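Local coordinates for protein inactive glucansucrase (Lactobacillus reuteri, PDB 5JBD) that is an inactive member of glycosyl hydrolase family 70, built round a TIM-type barrel and carrying a bound calcium ion, at residues 171-176 and 779-784; 192-197 and 844-849; 304-309 and 638-643; 628-633 and 644-649; 658-663 and 721-726. All blocks are in the same frame, centred on the assembly; numbering follows the deposited sequence. Where two conformers were deposited one is given.

The five contacts fall into two touching pairs and one separate member. Contacts 1 and 2 have centres about 9 Å apart and are joined by probable hydrogen bonds, S174 OG to D192 OD2 at 2.6 Å and E172 OE1 to N848 N at 2.8 Å. Contacts 3 and 4, with centres about 12 Å apart, meet where E642 O packs 3.3 Å from L647 CB. Contact 5 stands apart, its centre about 29 Å from that of contact 2 and about 35 Å from that of contact 3. The calcium ion, held by E237, D243, N287 and N751, lies about 9 Å from the Q193 side chain of contact 2.

Contact 1: residues 171-176 and 779-784; sequences SELSLQ and QTYANQ
Y781 and L173 slide past each other in opposite directions, the tyrosine reaching into segment 171-176 while the leucine runs back toward segment 779-784. L173 CD1 comes to 3.8 Å from Y781 CD2, oblique to the ring. The same methyl also reaches the backbone of the other segment, 3.7 Å from Q779 O, and it lies 4.0 Å from Q779 CB. CD1 thus touches both the ring and the backbone leading to it.

Chi1 of Y781 (50°) puts CG between the backbone N and the carbonyl carbon; at the far end of the ring the hydroxyl donates to E172 O at 2.7 Å. The bond is bent at the acceptor, with a C=O...O angle of 116°, and the donor is tilted 18° from the carbonyl plane. Both E172 C and E172 O sit at the edge of the ring, near its plane, so the tyrosine meets this peptide edge-on. E172 CB is 3.8 Å from Y781 OH; the E172 carboxylate is hydrogen-bonded elsewhere, OE2 with Y786 OH, I849 N and G850 N, OE1 with N848 N.

The contact therefore pins the loop that follows helix 151-162 to the one linking strands 758-767 and 784-791. On that side R766 of strand 758-767 bonds to the backbone of Y781 and to L173 O, and V194 of strand 193-197 touches the Y781 ring.

Contact 2: residues 192-197 and 844-849; sequences DQVIFV and TSLQNI
T844 has OG1 anti to its backbone N (chi1 177°), which leaves its methyl CG2 between N and the carbonyl carbon and aimed at F196. This methyl meets F196 CE1 at 3.9 Å, oblique to the ring, and is also 4.1 Å from V194 CG1. L846, with CD1 anti to CA across the CB-CG bond (chi2 -177°), crosses D192 at about a right angle. Its CD1 lies 3.9 Å from D192 CG, while CD2 sits 3.8 Å from Q193 C.

The backbones form an antiparallel pairing. V194 and T844 make a hydrogen-bonded pair in which V194 N donates to T844 O at 2.9 Å (N-H...O 163°) and T844 N returns the bond to V194 O. Q193 and S845 form the adjoining non-hydrogen-bonded pair, their CA atoms 4.2 Å apart. Beyond it L846 N donates to D192 O at 3.1 Å, from above the carbonyl plane, carrying the contact past the end of strand 841-845. Both strands lie within the six-stranded antiparallel sheet, where strand 242-244, which contributes the calcium ligand D243, borders strand 841-845.

Chemically, this is a backbone ladder with polar groups at its margins. The T844 hydroxyl donates to S845 O and accepts from Q847 NE2, and D192 forms a salt bridge with R766 and accepts from S174 OG, so these buried polar groups beside the methyl packing have hydrogen-bond or salt-bridge partners.

Contact 3: residues 304-309 and 638-643; sequences YHTKGN and EKTFES
K307 and T640 bring their CA atoms to 4.3 Å at the type II beta turn T306-N309, where G308 N donates to K639 O at 2.9 Å with an N-H...O angle of 162°. G308 occupies the third position of that turn with a phi of 77°, and N309 N closes it by donating to T306 O. K307 carries most of the side-chain contact. Its CG is anti to the backbone N (chi1 -167°), and the chain beyond is extended; it crosses T640 at about a right angle. T640 OG1 lies 3.7 Å from K307 CB and equally near CG, while the far end of the lysine passes E638, with CE 3.9 Å from E638 O. The ammonium and carboxylate do not meet: K307 NZ is 5.0 Å from E638 OE1, at which distance any attraction is probably weak.

In the fold, the turn is the tight link between helix 291-304 and helix 310-315, and segment 638-643 is a loop laid alongside it. N301 of the first helix braces the start of the turn, its OD1 accepting from K307 N and weakly from T306 N. The other branch of T640, CG2, meets T306, 4.1 Å from T306 OG1, where the T306 and T640 side chains cross obliquely; CG2 also rests over a face of the F641 ring toward its rim. A water near T306 O and T640 O, 2.8 Å from the latter, can donate to either carbonyl, although other acceptors compete for its protons. K639 CB points away from the turn, and K639 NZ is hydrogen-bonded to N336 OD1.

Contact 4: residues 628-633 and 644-649; sequences TNASDV and NAALDS
The methyl of A646 presses into segment 628-633, where it sits 3.7 Å from A630 CA and 3.7 Å from V633 CG1. T628 O is also close to this methyl, and the A646 CA-H points toward the same oxygen, so A646 meets both backbone and side-chain atoms of the facing loop. Next to it T628 points its CB toward segment 644-649, with OG1 3.5 Å from A645 CB.

V633 crosses N644 at about a right angle. Its CG2 comes to 3.6 Å from N644 ND2, and CG1 lies near OD1, so both methyls lie against the amide, CG2 nearest ND2. That amide is held from several directions. Chi1 of N644 (54°) puts CG between the backbone N and the carbonyl carbon. N644 OD1 accepts from L647 N at 3.1 Å (N-H...O 167°), and more weakly from A646 N. ND2 bonds to N380 OD1.

At the other end of the helix the S649 hydroxyl bridges the two segments. T628 N donates to S649 OG at 3.0 Å in an almost straight bond (170°), and OG in turn donates to A645 O, 2.8 Å away. Water 2.8 Å from T628 O donates to it and, weakly, to A646 O.

A630 also touches helix 310-315, against which the loop is tucked. With N644 as N-cap, the segment shows the standard start of a short helix, here the weakly bonded 645-648, just ahead of strand 652-654 of the parallel barrel sheet.

Contact 5: residues 658-663 and 721-726; sequences LFQPEP and PTKYGS
K723 spans the contact with Q660, and one direct hydrogen bond joins the segments: K723 NZ donates to Q660 O at 2.8 Å, with a C=O...N angle of 144°. The bend at chi3 (-74°) places K723 CE near that same oxygen, only 3.3 Å from it. NZ also bonds to Y703 O, so at least two backbone carbonyls grip the ammonium. A water adds an indirect link, donating to E662 OE1 at 3.0 Å and to T722 O at 2.7 Å.

Opposite charges lie near each other without touching, and may attract weakly. E662 crosses K723 at about a right angle, with E662 OE2 5.3 Å from K723 NZ, and its OE1 comes to 3.7 Å from K723 CA. The carboxylate lies alongside the lysine from CA to CE, short of the ammonium.

Both loops adjoin barrel elements. Segment 658-663 follows strand 652-654 of the parallel barrel sheet, whereas segment 721-726 leads into helix 727-739, which S726 N-caps. Ahead of that cap, T722 OG1 accepts from Y724 N, an ST turn that spans K723.

Van der Waals contact makes up the rest. P663 CD lies 3.3 Å from K723 O, putting the proline ring beside the lysine backbone. Q660 is extended and crosses Y724 obliquely, its amide plane 64° from the ring plane. Q660 OE1 sits at the edge of the Y724 ring, in plane, 3.7 Å from Y724 CE1. Y724 OH bonds to E705 O, and the backbone of Y724 bonds to Y671 of helix 670-676.

Contact 1: residues 171-176 and 779-784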
# COMPACT_ATOMS: atom_id res chain seq x y z
N SER A 171 -2.70 -1.25 26.24
CA SER A 171 -2.36 0.10 26.75
C SER A 171 -2.05 1.13 25.65
O SER A 171 -1.99 2.32 25.94
CB SER A 171 -1.18 0.05 27.73
OG SER A 171 -0.02 -0.45 27.11
N GLU A 172 -1.82 0.68 24.41
CA GLU A 172 -1.59 1.60 23.30
C GLU A 172 -2.87 2.33 22.84
O GLU A 172 -2.78 3.35 22.15
CB GLU A 172 -0.95 0.86 22.13
CG GLU A 172 0.42 0.29 22.49
CD GLU A 172 1.10 -0.44 21.33
OE1 GLU A 172 0.41 -0.75 20.33
OE2 GLU A 172 2.32 -0.69 21.43
N LEU A 173 -4.03 1.79 23.23
CA LEU A 173 -5.35 2.40 23.04
C LEU A 173 -5.84 2.34 21.59
O LEU A 173 -6.05 3.37 20.95
CB LEU A 173 -5.40 3.83 23.59
CG LEU A 173 -4.97 4.03 25.05
CD1 LEU A 173 -4.98 5.52 25.37
CD2 LEU A 173 -5.85 3.27 26.02
N SER A 174 -5.99 1.13 21.07
CA SER A 174 -6.55 0.92 19.73
C SER A 174 -8.02 1.31 19.71
O SER A 174 -8.75 1.05 20.65
CB SER A 174 -6.43 -0.54 19.30
OG SER A 174 -7.04 -0.74 18.03
N LEU A 175 -8.44 1.91 18.60
CA LEU A 175 -9.86 2.16 18.37
C LEU A 175 -10.68 0.86 18.26
O LEU A 175 -11.88 0.86 18.51
CB LEU A 175 -10.05 3.06 17.14
CG LEU A 175 -9.36 4.43 17.18
CD1 LEU A 175 -9.42 5.10 15.80
CD2 LEU A 175 -9.99 5.33 18.21
N GLN A 176 -10.02 -0.26 17.94
CA GLN A 176 -10.63 -1.61 17.95
C GLN A 176 -11.28 -2.02 19.25
O GLN A 176 -12.19 -2.87 19.24
CB GLN A 176 -9.60 -2.69 17.62
CG GLN A 176 -9.22 -2.76 16.14
CD GLN A 176 -8.20 -3.87 15.83
OE1 GLN A 176 -8.26 -4.50 14.76
NE2 GLN A 176 -7.29 -4.13 16.76
N GLN A 779 -9.40 8.07 27.39
CA GLN A 779 -8.00 7.92 27.77
C GLN A 779 -7.07 8.37 26.66
O GLN A 779 -7.41 8.28 25.48
CB GLN A 779 -7.68 6.46 28.10
CG GLN A 779 -8.43 5.88 29.29
CD GLN A 779 -7.92 6.41 30.63
OE1 GLN A 779 -8.56 7.26 31.27
NE2 GLN A 779 -6.76 5.92 31.05
N THR A 780 -5.90 8.86 27.05
CA THR A 780 -4.88 9.28 26.09
C THR A 780 -3.48 9.16 26.69
O THR A 780 -3.34 8.82 27.87
CB THR A 780 -5.14 10.73 25.59
OG1 THR A 780 -4.33 11.01 24.44
CG2 THR A 780 -4.87 11.77 26.69
N TYR A 781 -2.47 9.43 25.87
CA TYR A 781 -1.10 9.65 26.37
C TYR A 781 -0.33 10.60 25.47
O TYR A 781 -0.56 10.64 24.27
CB TYR A 781 -0.34 8.33 26.54
CG TYR A 781 -0.37 7.37 25.38
CD1 TYR A 781 0.60 7.43 24.38
CD2 TYR A 781 -1.32 6.35 25.31
CE1 TYR A 781 0.60 6.53 23.32
CE2 TYR A 781 -1.33 5.44 24.26
CZ TYR A 781 -0.37 5.52 23.27
OH TYR A 781 -0.38 4.62 22.22
N ALA A 782 0.58 11.37 26.08
CA ALA A 782 1.42 12.34 25.37
C ALA A 782 2.82 12.36 25.96
O ALA A 782 2.99 12.19 27.18
CB ALA A 782 0.81 13.73 25.45
N ASN A 783 3.81 12.56 25.10
CA ASN A 783 5.20 12.75 25.53
C ASN A 783 5.72 11.58 26.38
O ASN A 783 6.37 11.78 27.40
CB ASN A 783 5.36 14.09 26.27
CG ASN A 783 4.91 15.28 25.42
OD1 ASN A 783 3.94 15.97 25.75
ND2 ASN A 783 5.61 15.52 24.33
N GLN A 784 5.40 10.36 25.94
CA GLN A 784 5.79 9.13 26.63
C GLN A 784 6.88 8.43 25.86
O GLN A 784 6.80 8.30 24.64
CB GLN A 784 4.61 8.16 26.75
CG GLN A 784 3.48 8.62 27.66
CD GLN A 784 3.94 8.92 29.07
OE1 GLN A 784 4.62 8.12 29.70
NE2 GLN A 784 3.55 10.09 29.57

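Contact 2: residues 192-197 and 844-849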
# COMPACT_ATOMS: atom_id res chain seq x y z
N ASP A 192 -5.13 4.54 14.43
CA ASP A 192 -4.25 3.83 15.39
C ASP A 192 -2.80 4.24 15.15
O ASP A 192 -2.04 3.54 14.49
CB ASP A 192 -4.43 2.30 15.30
CG ASP A 192 -5.57 1.79 16.16
OD1 ASP A 192 -6.29 2.60 16.81
OD2 ASP A 192 -5.75 0.55 16.21
N GLN A 193 -2.44 5.41 15.67
CA GLN A 193 -1.17 6.06 15.39
C GLN A 193 -0.58 6.71 16.61
O GLN A 193 -1.28 7.13 17.53
CB GLN A 193 -1.32 7.18 14.35
CG GLN A 193 -2.01 6.83 13.05
CD GLN A 193 -1.18 5.98 12.12
OE1 GLN A 193 0.05 5.88 12.25
NE2 GLN A 193 -1.84 5.37 11.15
N VAL A 194 0.73 6.84 16.54
CA VAL A 194 1.49 7.63 17.46
C VAL A 194 2.43 8.51 16.62
O VAL A 194 2.97 8.06 15.61
CB VAL A 194 2.17 6.60 18.41
CG1 VAL A 194 3.68 6.60 18.31
CG2 VAL A 194 1.59 6.67 19.81
N ILE A 195 2.63 9.76 17.02
CA ILE A 195 3.65 10.62 16.39
C ILE A 195 4.94 10.65 17.22
O ILE A 195 4.89 10.48 18.43
CB ILE A 195 3.19 12.08 16.17
CG1 ILE A 195 2.77 12.77 17.48
CG2 ILE A 195 2.04 12.12 15.15
CD1 ILE A 195 2.44 14.25 17.33
N PHE A 196 6.06 10.87 16.55
CA PHE A 196 7.35 11.08 17.22
C PHE A 196 7.57 12.58 17.41
O PHE A 196 7.50 13.35 16.43
CB PHE A 196 8.51 10.51 16.39
CG PHE A 196 8.39 9.04 16.07
CD1 PHE A 196 7.67 8.16 16.88
CD2 PHE A 196 9.03 8.53 14.96
CE1 PHE A 196 7.59 6.82 16.57
CE2 PHE A 196 8.96 7.18 14.65
CZ PHE A 196 8.24 6.33 15.46
N VAL A 197 7.81 12.98 18.66
CA VAL A 197 7.98 14.40 19.01
C VAL A 197 9.35 14.65 19.62
O VAL A 197 10.01 13.71 20.09
CB VAL A 197 6.89 14.93 19.97
CG1 VAL A 197 5.49 14.69 19.40
CG2 VAL A 197 7.02 14.37 21.39
N THR A 844 4.47 6.22 13.83
CA THR A 844 4.17 4.84 13.45
C THR A 844 2.75 4.50 13.84
O THR A 844 2.22 5.06 14.80
CB THR A 844 5.15 3.82 14.11
OG1 THR A 844 4.78 2.48 13.76
CG2 THR A 844 5.13 3.94 15.62
N SER A 845 2.14 3.58 13.10
CA SER A 845 0.94 2.91 13.58
C SER A 845 1.29 2.11 14.84
O SER A 845 2.45 1.77 15.05
CB SER A 845 0.31 2.01 12.51
OG SER A 845 1.26 1.14 11.93
N LEU A 846 0.30 1.85 15.68
CA LEU A 846 0.55 1.20 16.96
C LEU A 846 1.20 -0.16 16.71
O LEU A 846 0.77 -0.90 15.83
CB LEU A 846 -0.75 1.03 17.76
CG LEU A 846 -1.61 2.28 18.01
CD1 LEU A 846 -2.80 1.93 18.88
CD2 LEU A 846 -0.80 3.43 18.60
N GLN A 847 2.28 -0.47 17.44
CA GLN A 847 3.08 -1.65 17.14
C GLN A 847 2.77 -2.88 18.01
O GLN A 847 3.44 -3.91 17.88
CB GLN A 847 4.57 -1.30 17.21
CG GLN A 847 4.99 -0.31 16.13
CD GLN A 847 6.49 -0.16 16.00
OE1 GLN A 847 7.25 -0.68 16.82
NE2 GLN A 847 6.93 0.60 15.00
N ASN A 848 1.77 -2.76 18.88
CA ASN A 848 1.30 -3.86 19.74
C ASN A 848 2.36 -4.35 20.75
O ASN A 848 2.44 -5.54 21.03
CB ASN A 848 0.79 -5.05 18.90
CG ASN A 848 -0.36 -4.68 17.97
OD1 ASN A 848 -0.33 -4.99 16.78
ND2 ASN A 848 -1.37 -4.03 18.50
N ILE A 849 3.14 -3.43 21.32
CA ILE A 849 4.14 -3.76 22.35
C ILE A 849 3.83 -3.26 23.76
O ILE A 849 4.29 -3.85 24.75
CB ILE A 849 5.56 -3.31 21.94
CG1 ILE A 849 5.64 -1.79 21.75
CG2 ILE A 849 6.00 -4.03 20.68
CD1 ILE A 849 7.02 -1.28 21.43

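Contact 3: residues 304-309 and 638-643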
# COMPACT_ATOMS: atom_id res chain seq x y z
N TYR A 304 15.57 13.31 -18.84
CA TYR A 304 14.94 12.93 -20.10
C TYR A 304 14.25 14.04 -20.92
O TYR A 304 13.73 13.76 -21.99
CB TYR A 304 13.91 11.82 -19.81
CG TYR A 304 14.45 10.62 -19.02
CD1 TYR A 304 15.50 9.84 -19.52
CD2 TYR A 304 13.88 10.24 -17.79
CE1 TYR A 304 15.98 8.73 -18.81
CE2 TYR A 304 14.36 9.14 -17.08
CZ TYR A 304 15.40 8.39 -17.59
OH TYR A 304 15.85 7.28 -16.88
N HIS A 305 14.18 15.27 -20.40
CA HIS A 305 13.61 16.41 -21.13
C HIS A 305 12.15 16.16 -21.54
O HIS A 305 11.79 16.12 -22.73
CB HIS A 305 14.51 16.77 -22.30
CG HIS A 305 15.94 16.87 -21.92
ND1 HIS A 305 16.43 17.90 -21.14
CD2 HIS A 305 16.99 16.06 -22.18
CE1 HIS A 305 17.73 17.74 -20.97
NE2 HIS A 305 18.09 16.63 -21.59
N THR A 306 11.34 16.01 -20.52
CA THR A 306 9.95 15.61 -20.64
C THR A 306 9.02 16.83 -20.82
O THR A 306 8.08 16.76 -21.59
CB THR A 306 9.50 14.85 -19.39
OG1 THR A 306 9.85 15.60 -18.23
CG2 THR A 306 10.17 13.49 -19.33
N LYS A 307 9.29 17.90 -20.09
CA LYS A 307 8.45 19.08 -20.13
C LYS A 307 8.55 19.73 -21.52
O LYS A 307 9.66 19.97 -22.02
CB LYS A 307 8.87 20.06 -19.03
CG LYS A 307 7.87 21.18 -18.78
CD LYS A 307 8.25 21.97 -17.52
CE LYS A 307 7.25 23.08 -17.24
NZ LYS A 307 7.57 23.82 -16.00
N GLY A 308 7.40 19.97 -22.15
CA GLY A 308 7.37 20.54 -23.50
C GLY A 308 7.69 19.61 -24.67
O GLY A 308 7.73 20.07 -25.82
N ASN A 309 7.91 18.33 -24.37
CA ASN A 309 8.30 17.33 -25.37
C ASN A 309 7.45 16.07 -25.11
O ASN A 309 7.86 15.19 -24.33
CB ASN A 309 9.81 17.04 -25.27
CG ASN A 309 10.66 18.27 -25.50
OD1 ASN A 309 10.51 18.96 -26.50
ND2 ASN A 309 11.57 18.55 -24.57
N GLU A 638 4.79 24.70 -21.04
CA GLU A 638 4.37 24.73 -19.66
C GLU A 638 3.80 23.39 -19.18
O GLU A 638 3.47 23.26 -17.99
CB GLU A 638 3.30 25.82 -19.44
CG GLU A 638 3.47 27.23 -20.04
CD GLU A 638 4.58 28.06 -19.40
OE1 GLU A 638 5.24 27.57 -18.44
OE2 GLU A 638 4.80 29.21 -19.86
N LYS A 639 3.67 22.40 -20.08
CA LYS A 639 3.08 21.13 -19.72
C LYS A 639 4.03 19.95 -19.93
O LYS A 639 4.83 19.91 -20.88
CB LYS A 639 1.80 20.89 -20.52
CG LYS A 639 0.68 21.90 -20.28
CD LYS A 639 0.20 21.87 -18.84
CE LYS A 639 -1.13 22.58 -18.63
NZ LYS A 639 -1.70 22.33 -17.25
N THR A 640 3.89 18.96 -19.06
CA THR A 640 4.54 17.66 -19.22
C THR A 640 3.53 16.68 -19.84
O THR A 640 3.61 16.39 -21.04
CB THR A 640 5.13 17.22 -17.87
OG1 THR A 640 6.15 18.17 -17.49
CG2 THR A 640 5.76 15.84 -17.93
N PHE A 641 2.55 16.19 -19.07
CA PHE A 641 1.47 15.40 -19.67
C PHE A 641 0.35 16.29 -20.22
O PHE A 641 0.02 17.32 -19.65
CB PHE A 641 0.96 14.31 -18.73
CG PHE A 641 2.00 13.28 -18.46
CD1 PHE A 641 2.45 12.46 -19.49
CD2 PHE A 641 2.64 13.21 -17.23
CE1 PHE A 641 3.45 11.54 -19.28
CE2 PHE A 641 3.65 12.30 -17.02
CZ PHE A 641 4.06 11.47 -18.05
N GLU A 642 -0.17 15.89 -21.38
CA GLU A 642 -1.27 16.55 -22.06
C GLU A 642 -2.25 15.45 -22.47
O GLU A 642 -1.83 14.43 -23.04
CB GLU A 642 -0.77 17.21 -23.32
CG GLU A 642 0.25 18.32 -23.12
CD GLU A 642 0.67 18.92 -24.44
OE1 GLU A 642 1.03 18.15 -25.35
OE2 GLU A 642 0.64 20.16 -24.57
N SER A 643 -3.53 15.68 -22.20
CA SER A 643 -4.61 14.73 -22.54
C SER A 643 -5.01 14.95 -23.99
O SER A 643 -5.81 15.82 -24.31
CB SER A 643 -5.80 14.91 -21.59
OG SER A 643 -6.75 13.84 -21.71
O HOH W 1 5.44 17.11 -22.97

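Contact 4: residues 628-633 and 644-649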
# COMPACT_ATOMS: atom_id res chain seq x y z
N THR A 628 -1.81 7.38 -32.22
CA THR A 628 -1.33 8.69 -32.62
C THR A 628 0.07 8.90 -32.03
O THR A 628 0.26 8.73 -30.83
CB THR A 628 -2.30 9.80 -32.17
OG1 THR A 628 -3.54 9.63 -32.86
CG2 THR A 628 -1.75 11.18 -32.49
N ASN A 629 1.05 9.24 -32.88
CA ASN A 629 2.43 9.45 -32.44
C ASN A 629 2.55 10.80 -31.72
O ASN A 629 1.96 11.80 -32.15
CB ASN A 629 3.44 9.35 -33.60
CG ASN A 629 3.47 7.98 -34.27
OD1 ASN A 629 3.64 7.89 -35.49
ND2 ASN A 629 3.29 6.90 -33.50
N ALA A 630 3.28 10.81 -30.61
CA ALA A 630 3.43 12.01 -29.78
C ALA A 630 4.13 13.17 -30.50
O ALA A 630 3.93 14.32 -30.11
CB ALA A 630 4.15 11.67 -28.48
N SER A 631 4.94 12.88 -31.52
CA SER A 631 5.57 13.91 -32.34
C SER A 631 4.56 14.73 -33.15
O SER A 631 4.87 15.82 -33.60
CB SER A 631 6.62 13.31 -33.29
OG SER A 631 6.03 12.45 -34.25
N ASP A 632 3.34 14.19 -33.31
CA ASP A 632 2.28 14.84 -34.12
C ASP A 632 1.18 15.57 -33.34
O ASP A 632 0.19 16.01 -33.95
CB ASP A 632 1.64 13.79 -35.04
CG ASP A 632 2.64 13.17 -35.99
OD1 ASP A 632 3.56 13.88 -36.44
OD2 ASP A 632 2.52 11.97 -36.28
N VAL A 633 1.35 15.73 -32.03
CA VAL A 633 0.36 16.46 -31.23
C VAL A 633 0.96 17.79 -30.81
O VAL A 633 2.15 18.02 -30.99
CB VAL A 633 -0.12 15.66 -30.00
CG1 VAL A 633 -0.85 14.40 -30.46
CG2 VAL A 633 1.03 15.30 -29.06
N ASN A 644 -4.43 14.15 -24.88
CA ASN A 644 -4.69 14.27 -26.32
C ASN A 644 -4.67 12.87 -26.93
O ASN A 644 -4.50 11.89 -26.20
CB ASN A 644 -3.65 15.21 -26.98
CG ASN A 644 -2.21 14.79 -26.70
OD1 ASN A 644 -1.88 13.61 -26.70
ND2 ASN A 644 -1.35 15.78 -26.47
N ALA A 645 -4.82 12.78 -28.24
CA ALA A 645 -4.84 11.49 -28.93
C ALA A 645 -3.59 10.62 -28.70
O ALA A 645 -3.68 9.37 -28.65
CB ALA A 645 -5.09 11.70 -30.43
N ALA A 646 -2.43 11.26 -28.54
CA ALA A 646 -1.20 10.49 -28.30
C ALA A 646 -1.20 9.87 -26.90
O ALA A 646 -0.91 8.67 -26.76
CB ALA A 646 0.04 11.33 -28.53
N LEU A 647 -1.53 10.64 -25.88
CA LEU A 647 -1.57 10.09 -24.52
C LEU A 647 -2.67 9.03 -24.41
O LEU A 647 -2.47 7.99 -23.76
CB LEU A 647 -1.79 11.19 -23.48
CG LEU A 647 -1.60 10.72 -22.03
CD1 LEU A 647 -0.14 10.37 -21.76
CD2 LEU A 647 -2.05 11.79 -21.06
N ASP A 648 -3.81 9.30 -25.05
CA ASP A 648 -4.95 8.34 -25.10
C ASP A 648 -4.59 7.01 -25.74
O ASP A 648 -5.24 6.00 -25.46
CB ASP A 648 -6.16 8.91 -25.88
CG ASP A 648 -6.93 9.98 -25.14
OD1 ASP A 648 -6.67 10.24 -23.95
OD2 ASP A 648 -7.86 10.56 -25.75
N SER A 649 -3.59 6.99 -26.63
CA SER A 649 -3.12 5.74 -27.23
C SER A 649 -2.46 4.73 -26.24
O SER A 649 -2.30 3.55 -26.56
CB SER A 649 -2.18 6.03 -28.42
OG SER A 649 -2.82 6.82 -29.41
O HOH W 2 1.52 7.35 -28.78

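Contact 5: residues 658-663 and 721-726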
# COMPACT_ATOMS: atom_id res chain seq x y z
N LEU A 658 -2.69 -8.62 -4.47
CA LEU A 658 -2.26 -8.90 -3.10
C LEU A 658 -2.38 -10.40 -2.74
O LEU A 658 -1.62 -10.90 -1.90
CB LEU A 658 -3.09 -8.09 -2.09
CG LEU A 658 -3.06 -6.56 -2.19
CD1 LEU A 658 -3.91 -5.94 -1.09
CD2 LEU A 658 -1.64 -6.03 -2.08
N PHE A 659 -3.32 -11.09 -3.37
CA PHE A 659 -3.63 -12.50 -3.06
C PHE A 659 -2.93 -13.48 -3.99
O PHE A 659 -3.25 -14.67 -4.03
CB PHE A 659 -5.14 -12.70 -3.12
CG PHE A 659 -5.89 -11.78 -2.22
CD1 PHE A 659 -6.04 -12.08 -0.87
CD2 PHE A 659 -6.43 -10.59 -2.70
CE1 PHE A 659 -6.72 -11.23 -0.02
CE2 PHE A 659 -7.11 -9.72 -1.86
CZ PHE A 659 -7.26 -10.04 -0.51
N GLN A 660 -1.95 -12.97 -4.73
CA GLN A 660 -1.09 -13.78 -5.56
C GLN A 660 -0.34 -14.73 -4.62
O GLN A 660 0.14 -14.29 -3.58
CB GLN A 660 -0.14 -12.86 -6.31
CG GLN A 660 0.58 -13.49 -7.48
CD GLN A 660 1.51 -12.51 -8.17
OE1 GLN A 660 1.20 -11.31 -8.32
NE2 GLN A 660 2.66 -13.00 -8.59
N PRO A 661 -0.29 -16.02 -4.95
CA PRO A 661 0.38 -16.98 -4.06
C PRO A 661 1.91 -16.94 -4.17
O PRO A 661 2.44 -16.43 -5.16
CB PRO A 661 -0.13 -18.33 -4.57
CG PRO A 661 -0.27 -18.11 -6.04
CD PRO A 661 -0.79 -16.68 -6.17
N GLU A 662 2.60 -17.49 -3.17
CA GLU A 662 4.03 -17.73 -3.28
C GLU A 662 4.23 -18.76 -4.41
O GLU A 662 3.43 -19.69 -4.54
CB GLU A 662 4.60 -18.23 -1.96
CG GLU A 662 4.59 -17.19 -0.84
CD GLU A 662 5.59 -16.05 -1.02
OE1 GLU A 662 6.55 -16.17 -1.82
OE2 GLU A 662 5.44 -15.01 -0.34
N PRO A 663 5.26 -18.57 -5.26
CA PRO A 663 5.43 -19.47 -6.41
C PRO A 663 5.91 -20.86 -5.97
O PRO A 663 6.73 -20.99 -5.06
CB PRO A 663 6.51 -18.78 -7.25
CG PRO A 663 7.31 -18.02 -6.25
CD PRO A 663 6.35 -17.58 -5.18
N PRO A 721 14.53 -14.95 -3.19
CA PRO A 721 13.65 -14.14 -4.05
C PRO A 721 12.52 -13.45 -3.25
O PRO A 721 12.22 -13.85 -2.12
CB PRO A 721 13.07 -15.16 -5.04
CG PRO A 721 13.15 -16.47 -4.33
CD PRO A 721 14.36 -16.39 -3.44
N THR A 722 11.92 -12.41 -3.84
CA THR A 722 10.70 -11.84 -3.30
C THR A 722 9.58 -12.78 -3.74
O THR A 722 9.87 -13.83 -4.34
CB THR A 722 10.46 -10.41 -3.83
OG1 THR A 722 10.20 -10.47 -5.24
CG2 THR A 722 11.69 -9.53 -3.54
N LYS A 723 8.32 -12.44 -3.49
CA LYS A 723 7.23 -13.24 -4.05
C LYS A 723 7.39 -13.41 -5.56
O LYS A 723 7.12 -14.49 -6.10
CB LYS A 723 5.85 -12.62 -3.74
CG LYS A 723 4.68 -13.54 -4.11
CD LYS A 723 3.32 -12.87 -4.00
CE LYS A 723 2.89 -12.69 -2.55
NZ LYS A 723 1.51 -12.13 -2.46
N TYR A 724 7.86 -12.35 -6.23
CA TYR A 724 7.82 -12.25 -7.70
C TYR A 724 9.03 -12.89 -8.37
O TYR A 724 8.95 -13.30 -9.54
CB TYR A 724 7.68 -10.76 -8.11
CG TYR A 724 6.56 -10.08 -7.34
CD1 TYR A 724 5.23 -10.39 -7.59
CD2 TYR A 724 6.85 -9.18 -6.32
CE1 TYR A 724 4.20 -9.80 -6.87
CE2 TYR A 724 5.83 -8.57 -5.59
CZ TYR A 724 4.49 -8.88 -5.88
OH TYR A 724 3.49 -8.30 -5.14
N GLY A 725 10.15 -12.97 -7.64
CA GLY A 725 11.41 -13.52 -8.16
C GLY A 725 12.62 -12.75 -7.65
O GLY A 725 12.54 -12.05 -6.63
N SER A 726 13.75 -12.95 -8.34
CA SER A 726 15.02 -12.29 -8.04
C SER A 726 15.17 -10.99 -8.84
O SER A 726 14.46 -10.75 -9.83
CB SER A 726 16.19 -13.21 -8.38
OG SER A 726 16.22 -13.50 -9.77
O HOH W 3 9.22 -16.17 -3.08